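Local coordinates for protein angiotensin-converting enzyme (Anopheles gambiae, PDB 6S1Y) that is a zinc-dependent metalloprotease of the angiotensin-converting enzyme family that probably cleaves peptides, here with a glutamate-based ligand bound at the metal, at residues L300-L305 and H361-L366; P306-D311 and I336-I341; D439-G444 and C457-M462. All blocks are in the same frame, centred on the assembly; numbering follows the deposited sequence.

Contact 1. Residues L300-L305 and H361-L366; sequences LNMTKL and HIQYYL. With ZN (zinc ion), chain G; NAG (2-acetamido-2-deoxy-beta-D-glucopyranose), chain C; KSN ((2~{S})-2-[[(4~{S})-4-azanyl-5-oxidanyl-5-oxidanylidene-pentanoyl]amino]pentanedioic acid), chain H.
Gln-363 reaches out from its helix to grip the backbone of Thr-303 in the loop 300-305. CG leaves CB anti to the backbone N and meets the methyl CE of Met-302 at 3.6 Å. At the next bond the chain bends (chi2 66°), placing CD near the peptide atoms of Thr-303. Of the two amide branches, OE1 accepts from Thr-303 N at 3.0 Å, with an N-H...O angle of 146° and the donor tilted somewhat from the carbonyl plane. NE2 gives the straighter bond, to Thr-303 O at 2.9 Å and 168°; the acceptor lies in the Gln-363 amide plane and is met on a lone pair. The two bonds should fix the rotation of the amide. OE1 also takes a hydrogen bond from Gln-367 NE2, one turn further along the helix, and has CB of Met-302 beside it at 3.5 Å.

The segment 361-366 belongs to the zinc-binding helix 349-368, which carries the HExxH motif of this peptidase family. Its second histidine, His-361, binds the zinc ion through NE2 at 2.0 Å, together with His-357, Glu-385 and a carboxylate of the bound ligand. His-361 ND1 is hydrogen-bonded to His-384 ND1, a second-shell contact that probably helps orient the ring.

Further along the loop, past the amide, the contact turns apolar. CD2 of Leu-305 touches CG2 of Ile-362 at 3.6 Å, the two side chains crossing at about a right angle, and Thr-303 CG2 lies 4.0 Å from Leu-366 CD1. At the start of the loop, Asn-301 is the C-prime residue of a Schellman motif that ends helix 286-299, and its ND2 carries an N-linked glycan, which is also hydrogen-bonded to Lys-543 and Asn-540.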
# COMPACT_ATOMS: atom_id res chain seq x y z
N LEU A 300 -20.96 10.63 -3.34
CA LEU A 300 -20.10 11.75 -3.73
C LEU A 300 -20.29 12.15 -5.19
O LEU A 300 -19.44 12.86 -5.75
CB LEU A 300 -18.62 11.40 -3.49
CG LEU A 300 -18.18 11.06 -2.07
CD1 LEU A 300 -16.75 10.52 -2.05
CD2 LEU A 300 -18.29 12.26 -1.16
N ASN A 301 -21.39 11.72 -5.82
CA ASN A 301 -21.61 11.97 -7.25
C ASN A 301 -20.47 11.42 -8.09
O ASN A 301 -20.03 12.05 -9.06
CB ASN A 301 -21.82 13.45 -7.54
CG ASN A 301 -22.50 13.69 -8.89
OD1 ASN A 301 -23.44 12.99 -9.25
ND2 ASN A 301 -22.01 14.67 -9.64
N MET A 302 -19.98 10.25 -7.72
CA MET A 302 -18.90 9.57 -8.43
C MET A 302 -19.47 8.28 -9.01
O MET A 302 -20.57 7.86 -8.67
CB MET A 302 -17.70 9.32 -7.50
CG MET A 302 -17.05 10.63 -6.99
SD MET A 302 -15.56 10.48 -5.92
CE MET A 302 -14.34 10.03 -7.14
N THR A 303 -18.69 7.62 -9.87
CA THR A 303 -19.23 6.57 -10.71
C THR A 303 -19.61 5.34 -9.90
O THR A 303 -18.80 4.83 -9.12
CB THR A 303 -18.23 6.18 -11.79
OG1 THR A 303 -17.92 7.33 -12.59
CG2 THR A 303 -18.80 5.06 -12.67
N LYS A 304 -20.83 4.86 -10.11
CA LYS A 304 -21.29 3.60 -9.55
C LYS A 304 -20.55 2.43 -10.21
O LYS A 304 -20.16 2.50 -11.37
CB LYS A 304 -22.80 3.44 -9.79
CG LYS A 304 -23.44 2.21 -9.15
CD LYS A 304 -24.63 1.71 -9.96
CE LYS A 304 -25.87 1.52 -9.09
NZ LYS A 304 -25.60 0.83 -7.79
N LEU A 305 -20.36 1.36 -9.45
CA LEU A 305 -19.61 0.22 -9.99
C LEU A 305 -20.39 -0.41 -11.14
O LEU A 305 -21.58 -0.71 -10.98
CB LEU A 305 -19.34 -0.83 -8.91
CG LEU A 305 -18.35 -0.45 -7.81
CD1 LEU A 305 -18.31 -1.49 -6.71
CD2 LEU A 305 -16.95 -0.26 -8.38
N HIS A 361 -8.95 2.45 -5.93
CA HIS A 361 -8.27 2.10 -7.17
C HIS A 361 -9.29 1.96 -8.31
O HIS A 361 -9.14 2.55 -9.39
CB HIS A 361 -7.49 0.78 -7.02
CG HIS A 361 -6.21 0.88 -6.23
ND1 HIS A 361 -5.23 1.82 -6.50
CD2 HIS A 361 -5.71 0.09 -5.24
CE1 HIS A 361 -4.21 1.63 -5.69
NE2 HIS A 361 -4.47 0.59 -4.91
N ILE A 362 -10.36 1.19 -8.08
CA ILE A 362 -11.38 0.98 -9.11
C ILE A 362 -11.95 2.32 -9.56
O ILE A 362 -12.01 2.61 -10.76
CB ILE A 362 -12.50 0.06 -8.59
CG1 ILE A 362 -11.97 -1.34 -8.30
CG2 ILE A 362 -13.63 -0.01 -9.63
CD1 ILE A 362 -11.45 -2.08 -9.50
N GLN A 363 -12.37 3.16 -8.61
CA GLN A 363 -12.94 4.46 -8.95
C GLN A 363 -11.96 5.28 -9.79
O GLN A 363 -12.37 5.97 -10.73
CB GLN A 363 -13.31 5.22 -7.69
CG GLN A 363 -13.96 6.57 -7.95
CD GLN A 363 -15.33 6.45 -8.62
OE1 GLN A 363 -15.69 7.28 -9.45
NE2 GLN A 363 -16.09 5.41 -8.25
N TYR A 364 -10.68 5.22 -9.47
CA TYR A 364 -9.71 5.96 -10.26
C TYR A 364 -9.71 5.43 -11.69
O TYR A 364 -9.78 6.21 -12.65
CB TYR A 364 -8.34 5.85 -9.60
CG TYR A 364 -7.36 7.01 -9.77
CD1 TYR A 364 -7.51 7.97 -10.76
CD2 TYR A 364 -6.26 7.13 -8.91
CE1 TYR A 364 -6.57 9.02 -10.90
CE2 TYR A 364 -5.35 8.16 -9.02
CZ TYR A 364 -5.49 9.11 -10.02
OH TYR A 364 -4.54 10.12 -10.09
N TYR A 365 -9.66 4.10 -11.84
CA TYR A 365 -9.78 3.48 -13.15
C TYR A 365 -10.98 4.05 -13.91
O TYR A 365 -10.86 4.50 -15.05
CB TYR A 365 -9.90 1.96 -13.02
CG TYR A 365 -8.73 1.21 -12.38
CD1 TYR A 365 -7.44 1.73 -12.37
CD2 TYR A 365 -8.93 -0.03 -11.77
CE1 TYR A 365 -6.39 1.04 -11.79
CE2 TYR A 365 -7.88 -0.74 -11.19
CZ TYR A 365 -6.62 -0.20 -11.20
OH TYR A 365 -5.60 -0.91 -10.61
N LEU A 366 -12.16 4.05 -13.26
CA LEU A 366 -13.37 4.49 -13.94
C LEU A 366 -13.30 5.96 -14.32
O LEU A 366 -13.80 6.35 -15.38
CB LEU A 366 -14.60 4.22 -13.07
CG LEU A 366 -14.87 2.73 -12.85
CD1 LEU A 366 -15.89 2.53 -11.75
CD2 LEU A 366 -15.36 2.04 -14.15
ZN ZN G . -3.33 0.04 -3.36
C1 NAG C . -22.55 15.04 -10.93
C2 NAG C . -23.04 16.49 -10.83
C3 NAG C . -23.55 16.99 -12.18
C4 NAG C . -22.52 16.77 -13.28
C5 NAG C . -22.07 15.30 -13.28
C6 NAG C . -20.94 15.02 -14.24
C7 NAG C . -23.92 17.32 -8.68
C8 NAG C . -25.08 17.30 -7.74
N2 NAG C . -24.07 16.61 -9.81
O3 NAG C . -23.83 18.38 -12.06
O4 NAG C . -23.08 17.12 -14.55
O5 NAG C . -21.58 14.94 -11.97
O6 NAG C . -20.54 13.66 -14.18
O7 NAG C . -22.89 17.94 -8.44
C10 KSN H . -0.61 -4.93 -6.60
C13 KSN H . -2.74 -2.41 -3.32
C17 KSN H . -0.01 -3.55 2.51
C02 KSN H . -0.98 -2.41 2.17
C03 KSN H . -1.46 -2.36 0.71
C04 KSN H . -1.36 -3.64 -0.10
C05 KSN H . -2.70 -4.19 -0.65
C07 KSN H . -2.08 -3.79 -3.12
C08 KSN H . -1.97 -4.61 -4.40
C09 KSN H . -1.00 -4.00 -5.43
N01 KSN H . -0.37 -1.11 2.48
N06 KSN H . -2.98 -4.30 -2.09
O11 KSN H . -0.79 -6.18 -6.50
O12 KSN H . -0.11 -4.45 -7.68
O14 KSN H . -4.00 -2.34 -3.28
O15 KSN H . -2.07 -1.37 -3.49
O16 KSN H . -3.52 -4.60 0.12
O18 KSN H . -0.50 -4.66 2.84
O19 KSN H . 1.25 -3.45 2.49

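Contact 2. Residues P306-D311 and I336-I341; sequences PQTFWD and IDDVRI
A chi1 of 170° sets Phe-309 CG anti to the backbone N, on the carbonyl side; the ring beyond it crosses Ile-341 obliquely. In Asp-338, CG is likewise anti to its own N (chi1 -174°). The carboxylate it carries has OD1 3.5 Å from the methyl CG2 of Thr-308. The ring of Phe-309 meets Ile-341 at its edge, in plane, with CE2 3.7 Å from CG1. Its CD2 lies obliquely near Val-339 O, the oxygen that also receives a CA-H...O contact from Phe-309 CA at 3.3 Å. Nearer the start of the helix, Pro-306 CG and Thr-308 CB both approach Asp-337 O, at 3.4 and 3.3 Å, while Pro-306 CG also packs on Val-339 CG2.

Helix 307-312 thus lies against strand 339-342, one of the two strands of a small antiparallel hairpin. Ser-313 OG joins them as well, hydrogen-bonded to Phe-309 O and to Ile-341 N.

Arg-340 holds Asp-338 side-on through NE and NH2, one nitrogen to each oxygen, both on syn lone pairs; NE to OD1 measures 2.9 Å. Since no conventional hydrogen bond crosses the two segments, they are held by apolar packing and by carbon atoms set against the carbonyl oxygens of Asp-337 and Val-339, and the salt bridge probably offsets the carboxylate charge that Thr-308 CG2 meets.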
# COMPACT_ATOMS: atom_id res chain seq x y z
N PRO A 306 -19.77 -0.65 -12.29
CA PRO A 306 -20.47 -1.35 -13.38
C PRO A 306 -20.74 -2.80 -13.04
O PRO A 306 -20.11 -3.40 -12.16
CB PRO A 306 -19.50 -1.25 -14.56
CG PRO A 306 -18.10 -1.16 -13.88
CD PRO A 306 -18.35 -0.37 -12.61
N GLN A 307 -21.68 -3.38 -13.79
CA GLN A 307 -22.07 -4.77 -13.56
C GLN A 307 -20.91 -5.72 -13.86
O GLN A 307 -20.78 -6.77 -13.22
CB GLN A 307 -23.31 -5.12 -14.41
CG GLN A 307 -23.83 -6.53 -14.20
CD GLN A 307 -24.41 -6.72 -12.82
OE1 GLN A 307 -25.02 -5.80 -12.25
NE2 GLN A 307 -24.20 -7.91 -12.24
N THR A 308 -20.09 -5.41 -14.86
CA THR A 308 -18.90 -6.22 -15.12
C THR A 308 -18.09 -6.43 -13.83
O THR A 308 -17.59 -7.53 -13.56
CB THR A 308 -18.04 -5.56 -16.19
OG1 THR A 308 -18.78 -5.48 -17.41
CG2 THR A 308 -16.78 -6.35 -16.45
N PHE A 309 -17.98 -5.39 -13.00
CA PHE A 309 -17.25 -5.52 -11.75
C PHE A 309 -17.82 -6.64 -10.88
O PHE A 309 -17.07 -7.45 -10.32
CB PHE A 309 -17.27 -4.21 -10.96
CG PHE A 309 -16.74 -4.36 -9.58
CD1 PHE A 309 -17.57 -4.77 -8.54
CD2 PHE A 309 -15.39 -4.15 -9.31
CE1 PHE A 309 -17.07 -4.95 -7.26
CE2 PHE A 309 -14.89 -4.31 -8.03
CZ PHE A 309 -15.72 -4.71 -7.00
N TRP A 310 -19.16 -6.67 -10.71
CA TRP A 310 -19.78 -7.69 -9.88
C TRP A 310 -19.70 -9.08 -10.51
O TRP A 310 -19.63 -10.08 -9.79
CB TRP A 310 -21.25 -7.33 -9.59
CG TRP A 310 -21.41 -6.06 -8.82
CD1 TRP A 310 -21.82 -4.85 -9.31
CD2 TRP A 310 -21.15 -5.86 -7.43
NE1 TRP A 310 -21.84 -3.92 -8.31
CE2 TRP A 310 -21.42 -4.51 -7.14
CE3 TRP A 310 -20.69 -6.69 -6.40
CZ2 TRP A 310 -21.25 -3.97 -5.86
CZ3 TRP A 310 -20.54 -6.17 -5.15
CH2 TRP A 310 -20.82 -4.82 -4.88
N ASP A 311 -19.74 -9.16 -11.85
CA ASP A 311 -19.76 -10.47 -12.51
C ASP A 311 -18.42 -11.17 -12.37
O ASP A 311 -18.36 -12.36 -12.06
CB ASP A 311 -20.08 -10.34 -14.00
CG ASP A 311 -21.49 -9.87 -14.28
OD1 ASP A 311 -22.41 -10.11 -13.43
OD2 ASP A 311 -21.67 -9.26 -15.36
N ILE A 336 -13.64 -0.74 -21.45
CA ILE A 336 -14.60 0.16 -20.84
C ILE A 336 -15.37 -0.61 -19.78
O ILE A 336 -15.98 -1.65 -20.08
CB ILE A 336 -15.57 0.78 -21.86
CG1 ILE A 336 -14.83 1.70 -22.84
CG2 ILE A 336 -16.62 1.60 -21.14
CD1 ILE A 336 -14.10 2.88 -22.16
N ASP A 337 -15.33 -0.12 -18.54
CA ASP A 337 -16.06 -0.69 -17.41
C ASP A 337 -15.63 -2.09 -17.05
O ASP A 337 -16.28 -2.74 -16.22
CB ASP A 337 -17.58 -0.67 -17.68
CG ASP A 337 -18.14 0.75 -17.69
OD1 ASP A 337 -17.32 1.69 -17.55
OD2 ASP A 337 -19.37 0.92 -17.84
N ASP A 338 -14.53 -2.60 -17.61
CA ASP A 338 -14.03 -3.90 -17.16
C ASP A 338 -12.98 -3.61 -16.09
O ASP A 338 -11.81 -3.33 -16.40
CB ASP A 338 -13.50 -4.75 -18.29
CG ASP A 338 -13.12 -6.16 -17.83
OD1 ASP A 338 -13.31 -6.48 -16.63
OD2 ASP A 338 -12.62 -6.95 -18.68
N VAL A 339 -13.42 -3.65 -14.84
CA VAL A 339 -12.60 -3.35 -13.68
C VAL A 339 -12.95 -4.38 -12.61
O VAL A 339 -14.12 -4.73 -12.44
CB VAL A 339 -12.84 -1.90 -13.18
CG1 VAL A 339 -12.32 -0.89 -14.21
CG2 VAL A 339 -14.31 -1.66 -12.87
N ARG A 340 -11.93 -4.86 -11.90
CA ARG A 340 -12.16 -5.99 -11.01
C ARG A 340 -11.28 -5.93 -9.77
O ARG A 340 -10.13 -5.47 -9.81
CB ARG A 340 -11.91 -7.33 -11.71
CG ARG A 340 -12.46 -7.42 -13.11
CD ARG A 340 -12.23 -8.79 -13.72
NE ARG A 340 -12.24 -8.72 -15.18
CZ ARG A 340 -11.97 -9.75 -15.98
NH1 ARG A 340 -11.68 -10.93 -15.47
NH2 ARG A 340 -11.98 -9.58 -17.29
N ILE A 341 -11.82 -6.45 -8.68
CA ILE A 341 -11.09 -6.63 -7.44
C ILE A 341 -10.97 -8.12 -7.17
O ILE A 341 -11.93 -8.88 -7.37
CB ILE A 341 -11.78 -5.90 -6.26
CG1 ILE A 341 -11.53 -4.40 -6.39
CG2 ILE A 341 -11.31 -6.46 -4.92
CD1 ILE A 341 -12.30 -3.52 -5.39

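Contact 3. Residues D439-G444 and C457-M462; sequences DKYRWG and CKFWEM
The helical segments 439-444 and 457-462 run roughly antiparallel, their axes at 150° and 10.2 Å apart at closest approach, with Tyr-441 and Phe-459 as the residues of nearest approach (CA to CA 6.4 Å). The spacing is bridged largely by the ring of Tyr-441 and the sulfur chain of Met-462.

Tyr-441 and Phe-459 form a T-shaped stack. Phe-459 presents its edge, CD1 lying over the centre of one face of Tyr-441; the centroids are 5.3 Å apart and the planes turned by 74°. Toward the rim of the same face, Tyr-441 CE1 lies 3.5 Å from Phe-459 N and equally close to Phe-459 CB. The phenol OH is hydrogen-bonded to Tyr-455 O, just ahead of the second segment, which should hold the ring in this rotation.

Met-462 fills the other part of the interface. A bend at its thioether (chi3 38°) turns CE onto the first helix, where it sits 3.3 Å from Tyr-441 N and 3.6 Å from Lys-440 CB, and within 3.7 Å of CG and CD of that lysine, the two chains crossing at a slant. The lysine's NZ is hydrogen-bonded to Tyr-436 OH. SD meanwhile lies near the plane of the Tyr-441 ring, at its edge.

The segments belong to the consecutive helices 431-447 and 455-467, which pair as an antiparallel helical hairpin. Away from the contact, Asp-439 and Arg-442 pair with each other and pack on Trp-194 of helix 190-196, while Cys-457 is tied by a disulfide to Cys-602, in the short strand 602-603 near the end of the modelled chain.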
# COMPACT_ATOMS: atom_id res chain seq x y z
N ASP A 439 11.59 0.76 0.71
CA ASP A 439 12.27 1.20 -0.50
C ASP A 439 13.64 1.80 -0.21
O ASP A 439 14.53 1.66 -1.05
CB ASP A 439 11.37 2.16 -1.28
CG ASP A 439 10.36 1.39 -2.17
OD1 ASP A 439 10.36 0.14 -2.09
OD2 ASP A 439 9.61 2.00 -2.96
N LYS A 440 13.86 2.39 0.95
CA LYS A 440 15.24 2.78 1.26
C LYS A 440 16.13 1.55 1.21
O LYS A 440 17.21 1.58 0.62
CB LYS A 440 15.32 3.46 2.62
CG LYS A 440 16.65 4.11 2.94
CD LYS A 440 16.73 4.51 4.43
CE LYS A 440 18.06 5.23 4.81
NZ LYS A 440 18.09 6.63 4.32
N TYR A 441 15.65 0.42 1.74
CA TYR A 441 16.40 -0.82 1.63
C TYR A 441 16.56 -1.25 0.18
O TYR A 441 17.67 -1.58 -0.26
CB TYR A 441 15.73 -1.93 2.44
CG TYR A 441 16.39 -3.26 2.29
CD1 TYR A 441 17.55 -3.56 2.98
CD2 TYR A 441 15.87 -4.24 1.44
CE1 TYR A 441 18.16 -4.78 2.85
CE2 TYR A 441 16.49 -5.47 1.31
CZ TYR A 441 17.63 -5.73 2.02
OH TYR A 441 18.23 -6.96 1.90
N ARG A 442 15.46 -1.26 -0.58
CA ARG A 442 15.56 -1.77 -1.94
C ARG A 442 16.37 -0.83 -2.82
O ARG A 442 17.14 -1.29 -3.68
CB ARG A 442 14.17 -2.03 -2.52
CG ARG A 442 13.55 -3.28 -1.91
CD ARG A 442 12.29 -3.79 -2.64
NE ARG A 442 11.12 -2.92 -2.49
CZ ARG A 442 9.91 -3.17 -3.00
NH1 ARG A 442 9.66 -4.28 -3.72
NH2 ARG A 442 8.94 -2.31 -2.79
N TRP A 443 16.25 0.49 -2.63
CA TRP A 443 17.14 1.40 -3.35
C TRP A 443 18.60 1.05 -3.09
O TRP A 443 19.44 1.12 -4.00
CB TRP A 443 16.90 2.85 -2.94
CG TRP A 443 15.56 3.36 -3.22
CD1 TRP A 443 14.67 2.85 -4.12
CD2 TRP A 443 14.92 4.47 -2.60
NE1 TRP A 443 13.50 3.60 -4.09
CE2 TRP A 443 13.63 4.59 -3.17
CE3 TRP A 443 15.31 5.39 -1.61
CZ2 TRP A 443 12.73 5.58 -2.78
CZ3 TRP A 443 14.40 6.38 -1.22
CH2 TRP A 443 13.13 6.46 -1.80
N GLY A 444 18.92 0.69 -1.84
CA GLY A 444 20.29 0.38 -1.50
C GLY A 444 20.79 -0.87 -2.18
O GLY A 444 21.95 -0.93 -2.60
N CYS A 457 21.14 -8.49 7.47
CA CYS A 457 21.34 -7.64 8.63
C CYS A 457 21.22 -6.15 8.29
O CYS A 457 20.82 -5.38 9.16
CB CYS A 457 22.68 -7.99 9.30
SG CYS A 457 22.55 -9.65 10.23
N LYS A 458 21.47 -5.73 7.06
CA LYS A 458 21.17 -4.34 6.72
C LYS A 458 19.66 -4.11 6.63
O LYS A 458 19.19 -3.01 6.92
CB LYS A 458 21.86 -3.94 5.41
CG LYS A 458 23.35 -3.54 5.60
CD LYS A 458 23.49 -2.26 6.41
CE LYS A 458 24.92 -1.71 6.45
NZ LYS A 458 24.93 -0.21 6.60
N PHE A 459 18.88 -5.13 6.28
CA PHE A 459 17.43 -5.02 6.35
C PHE A 459 16.97 -4.80 7.79
O PHE A 459 16.34 -3.78 8.12
CB PHE A 459 16.79 -6.26 5.77
CG PHE A 459 15.29 -6.29 5.89
CD1 PHE A 459 14.50 -5.48 5.09
CD2 PHE A 459 14.68 -7.18 6.76
CE1 PHE A 459 13.11 -5.52 5.17
CE2 PHE A 459 13.31 -7.23 6.85
CZ PHE A 459 12.52 -6.39 6.05
N TRP A 460 17.29 -5.74 8.68
CA TRP A 460 16.81 -5.63 10.05
C TRP A 460 17.44 -4.45 10.78
O TRP A 460 16.84 -3.90 11.70
CB TRP A 460 17.08 -6.93 10.80
CG TRP A 460 16.20 -8.06 10.34
CD1 TRP A 460 16.58 -9.25 9.77
CD2 TRP A 460 14.77 -8.09 10.40
NE1 TRP A 460 15.46 -10.03 9.47
CE2 TRP A 460 14.34 -9.33 9.84
CE3 TRP A 460 13.80 -7.20 10.86
CZ2 TRP A 460 13.01 -9.68 9.75
CZ3 TRP A 460 12.46 -7.56 10.76
CH2 TRP A 460 12.09 -8.79 10.22
N GLU A 461 18.64 -4.03 10.37
CA GLU A 461 19.24 -2.84 10.97
C GLU A 461 18.43 -1.60 10.61
O GLU A 461 18.17 -0.76 11.48
CB GLU A 461 20.71 -2.70 10.53
CG GLU A 461 21.39 -1.41 10.99
CD GLU A 461 22.80 -1.22 10.41
OE1 GLU A 461 22.93 -0.60 9.33
OE2 GLU A 461 23.77 -1.71 11.03
N MET A 462 18.01 -1.48 9.35
CA MET A 462 17.18 -0.34 8.97
C MET A 462 15.81 -0.40 9.64
O MET A 462 15.30 0.63 10.10
CB MET A 462 17.05 -0.28 7.45
CG MET A 462 18.31 0.24 6.73
SD MET A 462 18.13 0.39 4.92
CE MET A 462 16.46 0.94 4.92

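Contacts 1 and 2 adjoin, their centres 11 Å apart, and contact 2 is nested inside the chain loop that contact 1 closes. Ile-362 joins them: its CG1 packs on Ile-341 CG1 at 3.6 Å and its CG2 on Val-339 CG2 at 3.7 Å, so the zinc-binding helix is covered by strand 339-342 as well as by the loop 300-305. His-361 of contact 1 binds the metal directly; the side chain of Ile-341 in contact 2 stands about 10 Å from it. Contact 3 lies on the opposite side of the chain's centre, about 36 Å from contact 1 between centres, with the Phe-459 side chain about 12 Å from the bound ligand.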